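Local coordinates for peptidase M16 domain protein (Alicyclobacillus acidocaldarius subsp. acidocaldarius DSM 446, PDB 4XEA) that probably hydrolyses peptide bonds as a metal-dependent peptidase of the M16 family, its natural substrate unknown, at residues T273-L278 with E408-D413. Residues are numbered along the deposited sequence; the frame is centred on the assembly and turned at random.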
ATOM      1  N   THR A 273       4.224   4.626  21.373  1.00 41.99           N
ATOM      2  CA  THR A 273       4.036   5.959  20.831  1.00 43.79           C
ATOM      3  C   THR A 273       5.320   6.771  20.938  1.00 43.66           C
ATOM      4  O   THR A 273       5.739   7.405  19.977  1.00 43.13           O
ATOM      5  CB  THR A 273       2.893   6.692  21.535  1.00 45.14           C
ATOM      6  OG1 THR A 273       1.711   5.914  21.376  1.00 45.73           O
ATOM      7  CG2 THR A 273       2.655   8.058  20.919  1.00 45.75           C
ATOM      8  N   ALA A 274       5.957   6.689  22.094  1.00 42.73           N
ATOM      9  CA  ALA A 274       7.209   7.359  22.316  1.00 44.04           C
ATOM     10  C   ALA A 274       8.300   6.905  21.311  1.00 43.36           C
ATOM     11  O   ALA A 274       9.057   7.726  20.815  1.00 44.51           O
ATOM     12  CB  ALA A 274       7.681   7.143  23.747  1.00 44.67           C
HETATM   13  N   MSE A 275       8.374   5.619  21.014  1.00 40.64           N
HETATM   14  CA  MSE A 275       9.350   5.150  20.033  1.00 40.51           C
HETATM   15  C   MSE A 275       9.016   5.641  18.606  1.00 41.37           C
HETATM   16  O   MSE A 275       9.919   5.880  17.791  1.00 42.76           O
HETATM   17  CB  MSE A 275       9.465   3.627  20.067  1.00 39.14           C
HETATM   18  CG  MSE A 275      10.165   3.080  21.290  1.00 39.41           C
HETATM   19 SE   MSE A 275      11.931   3.777  21.522  0.76 46.08          SE
HETATM   20  CE  MSE A 275      12.765   2.934  19.940  1.00 38.32           C
ATOM     21  N   THR A 276       7.737   5.767  18.282  1.00 40.97           N
ATOM     22  CA  THR A 276       7.368   6.186  16.926  1.00 42.46           C
ATOM     23  C   THR A 276       7.968   7.587  16.716  1.00 44.59           C
ATOM     24  O   THR A 276       8.595   7.846  15.670  1.00 44.43           O
ATOM     25  CB  THR A 276       5.834   6.156  16.722  1.00 43.21           C
ATOM     26  OG1 THR A 276       5.377   4.814  16.933  1.00 43.45           O
ATOM     27  CG2 THR A 276       5.412   6.595  15.334  1.00 44.26           C
ATOM     28  N   ILE A 277       7.813   8.459  17.725  1.00 44.03           N
ATOM     29  CA  ILE A 277       8.324   9.825  17.639  1.00 46.28           C
ATOM     30  C   ILE A 277       9.840   9.823  17.582  1.00 46.29           C
ATOM     31  O   ILE A 277      10.422  10.462  16.708  1.00 45.99           O
ATOM     32  CB  ILE A 277       7.859  10.724  18.808  1.00 47.53           C
ATOM     33  CG1 ILE A 277       6.344  10.875  18.791  1.00 49.55           C
ATOM     34  CG2 ILE A 277       8.523  12.104  18.701  1.00 48.05           C
ATOM     35  CD1 ILE A 277       5.730  11.160  20.171  1.00 51.70           C
ATOM     36  N   LEU A 278      10.461   9.067  18.491  1.00 45.01           N
ATOM     37  CA  LEU A 278      11.927   9.014  18.583  1.00 45.61           C
ATOM     38  C   LEU A 278      12.619   8.499  17.327  1.00 45.01           C
ATOM     39  O   LEU A 278      13.598   9.085  16.871  1.00 45.26           O
ATOM     40  CB  LEU A 278      12.345   8.190  19.806  1.00 44.54           C
ATOM     41  CG  LEU A 278      13.800   8.210  20.246  1.00 48.02           C
ATOM     42  CD1 LEU A 278      14.321   9.621  20.423  1.00 51.75           C
ATOM     43  CD2 LEU A 278      13.977   7.399  21.535  1.00 50.02           C
ATOM     44  N   GLU A 408      17.559   4.168  28.031  1.00 46.55           N
ATOM     45  CA  GLU A 408      17.076   2.849  28.444  1.00 46.72           C
ATOM     46  C   GLU A 408      17.272   1.769  27.376  1.00 44.08           C
ATOM     47  O   GLU A 408      17.524   0.595  27.669  1.00 44.20           O
ATOM     48  CB  GLU A 408      15.540   2.908  28.621  1.00 47.18           C
ATOM     49  CG  GLU A 408      15.054   3.050  29.974  1.00 53.56           C
ATOM     50  CD  GLU A 408      13.533   3.302  30.053  1.00 55.42           C
ATOM     51  OE1 GLU A 408      12.809   3.479  29.020  1.00 54.62           O
ATOM     52  OE2 GLU A 408      13.064   3.325  31.201  1.00 60.37           O
ATOM     53  N   HIS A 409      16.998   2.140  26.147  1.00 41.54           N
ATOM     54  CA  HIS A 409      16.784   1.177  25.125  1.00 39.31           C
ATOM     55  C   HIS A 409      17.767   1.203  23.945  1.00 39.79           C
ATOM     56  O   HIS A 409      18.134   0.147  23.451  1.00 39.20           O
ATOM     57  CB  HIS A 409      15.375   1.342  24.574  1.00 38.31           C
ATOM     58  CG  HIS A 409      15.054   0.355  23.498  1.00 36.84           C
ATOM     59  ND1 HIS A 409      15.153  -0.994  23.687  1.00 35.72           N
ATOM     60  CD2 HIS A 409      14.653   0.525  22.215  1.00 37.65           C
ATOM     61  CE1 HIS A 409      14.822  -1.623  22.573  1.00 36.71           C
ATOM     62  NE2 HIS A 409      14.506  -0.724  21.664  1.00 37.10           N
ATOM     63  N   LEU A 410      18.113   2.374  23.424  1.00 40.16           N
ATOM     64  CA  LEU A 410      19.001   2.403  22.274  1.00 41.12           C
ATOM     65  C   LEU A 410      20.454   2.468  22.763  1.00 42.74           C
ATOM     66  O   LEU A 410      21.075   3.536  22.728  1.00 44.77           O
ATOM     67  CB  LEU A 410      18.637   3.553  21.318  1.00 42.38           C
ATOM     68  CG  LEU A 410      17.201   3.458  20.740  1.00 41.82           C
ATOM     69  CD1 LEU A 410      16.905   4.610  19.835  1.00 41.92           C
ATOM     70  CD2 LEU A 410      16.935   2.138  20.026  1.00 38.57           C
ATOM     71  N   ARG A 411      20.981   1.305  23.168  1.00 41.82           N
ATOM     72  CA  ARG A 411      22.288   1.179  23.780  1.00 44.64           C
ATOM     73  C   ARG A 411      23.216   0.344  22.902  1.00 44.18           C
ATOM     74  O   ARG A 411      22.829  -0.081  21.830  1.00 41.94           O
ATOM     75  CB  ARG A 411      22.165   0.561  25.190  1.00 45.79           C
ATOM     76  CG  ARG A 411      21.083   1.200  26.110  1.00 47.61           C
ATOM     77  CD  ARG A 411      21.274   0.827  27.605  1.00 52.87           C
ATOM     78  NE  ARG A 411      21.608  -0.591  27.751  1.00 54.64           N
ATOM     79  CZ  ARG A 411      20.718  -1.580  27.738  1.00 56.45           C
ATOM     80  NH1 ARG A 411      19.423  -1.319  27.632  1.00 57.26           N
ATOM     81  NH2 ARG A 411      21.107  -2.845  27.837  1.00 55.19           N
ATOM     82  N   GLU A 412      24.451   0.116  23.356  1.00 46.25           N
ATOM     83  CA  GLU A 412      25.374  -0.737  22.612  1.00 47.36           C
ATOM     84  C   GLU A 412      25.309  -2.201  23.020  1.00 46.04           C
ATOM     85  O   GLU A 412      25.470  -3.096  22.192  1.00 47.03           O
ATOM     86  CB  GLU A 412      26.803  -0.212  22.779  1.00 52.33           C
ATOM     87  CG  GLU A 412      26.941   1.114  22.053  1.00 57.40           C
ATOM     88  CD  GLU A 412      28.349   1.383  21.629  1.00 65.16           C
ATOM     89  OE1 GLU A 412      29.138   1.749  22.519  1.00 66.67           O
ATOM     90  OE2 GLU A 412      28.632   1.215  20.411  1.00 68.54           O
ATOM     91  N   ASP A 413      25.034  -2.466  24.279  1.00 46.11           N
ATOM     92  CA  ASP A 413      25.093  -3.839  24.778  1.00 47.30           C
ATOM     93  C   ASP A 413      23.815  -4.656  24.477  1.00 44.61           C
ATOM     94  O   ASP A 413      23.828  -5.881  24.634  1.00 45.73           O
ATOM     95  CB  ASP A 413      25.409  -3.867  26.266  1.00 51.55           C
ATOM     96  CG  ASP A 413      24.554  -2.899  27.040  1.00 55.52           C
ATOM     97  OD1 ASP A 413      25.068  -1.827  27.420  1.00 68.42           O
ATOM     98  OD2 ASP A 413      23.373  -3.177  27.229  1.00 59.60           O
TER
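Met275, a selenomethionine, sends CG anti to its own carbonyl carbon (chi1 -72°), and the chain then bends at both chi2 and chi3, a curl that brings the methyl CE round to face His409 and Leu410. On the other side the His409 ring swings out with CG anti to the backbone N (chi1 -179°), and the two side chains cross at about a right angle. CE of Met275 comes in at the ring's edge, near its plane, 3.8 Å from CD2 of His409. SE of Met275 stands farther off, 5.3 Å from the centroid of the His409 ring and oblique to it, so the methyl does the touching. Next to CD2 on the ring, NE2 is hydrogen-bonded to Thr316 on strand 314-321, which helps fix how the imidazole is turned. This is plain packing within the C-terminal half of an M16-type chain, where helix 265-283 lies against the C-terminal end of helix 399-409, just before strand 415-422 of the mixed five-stranded sheet. Leu410 is the first residue to leave the helical path and sits at the centre of an inverse gamma turn. Its two methyls divide the work: CD2 lies 4.2 Å from CE of Met275, while CD1 lies 4.4 Å from CD2 of Leu278, one turn further along the helix. Leu278 also packs on Arg405 and Phe406 of helix 399-409, and Leu410 O accepts a hydrogen bond from Arg340 NH2.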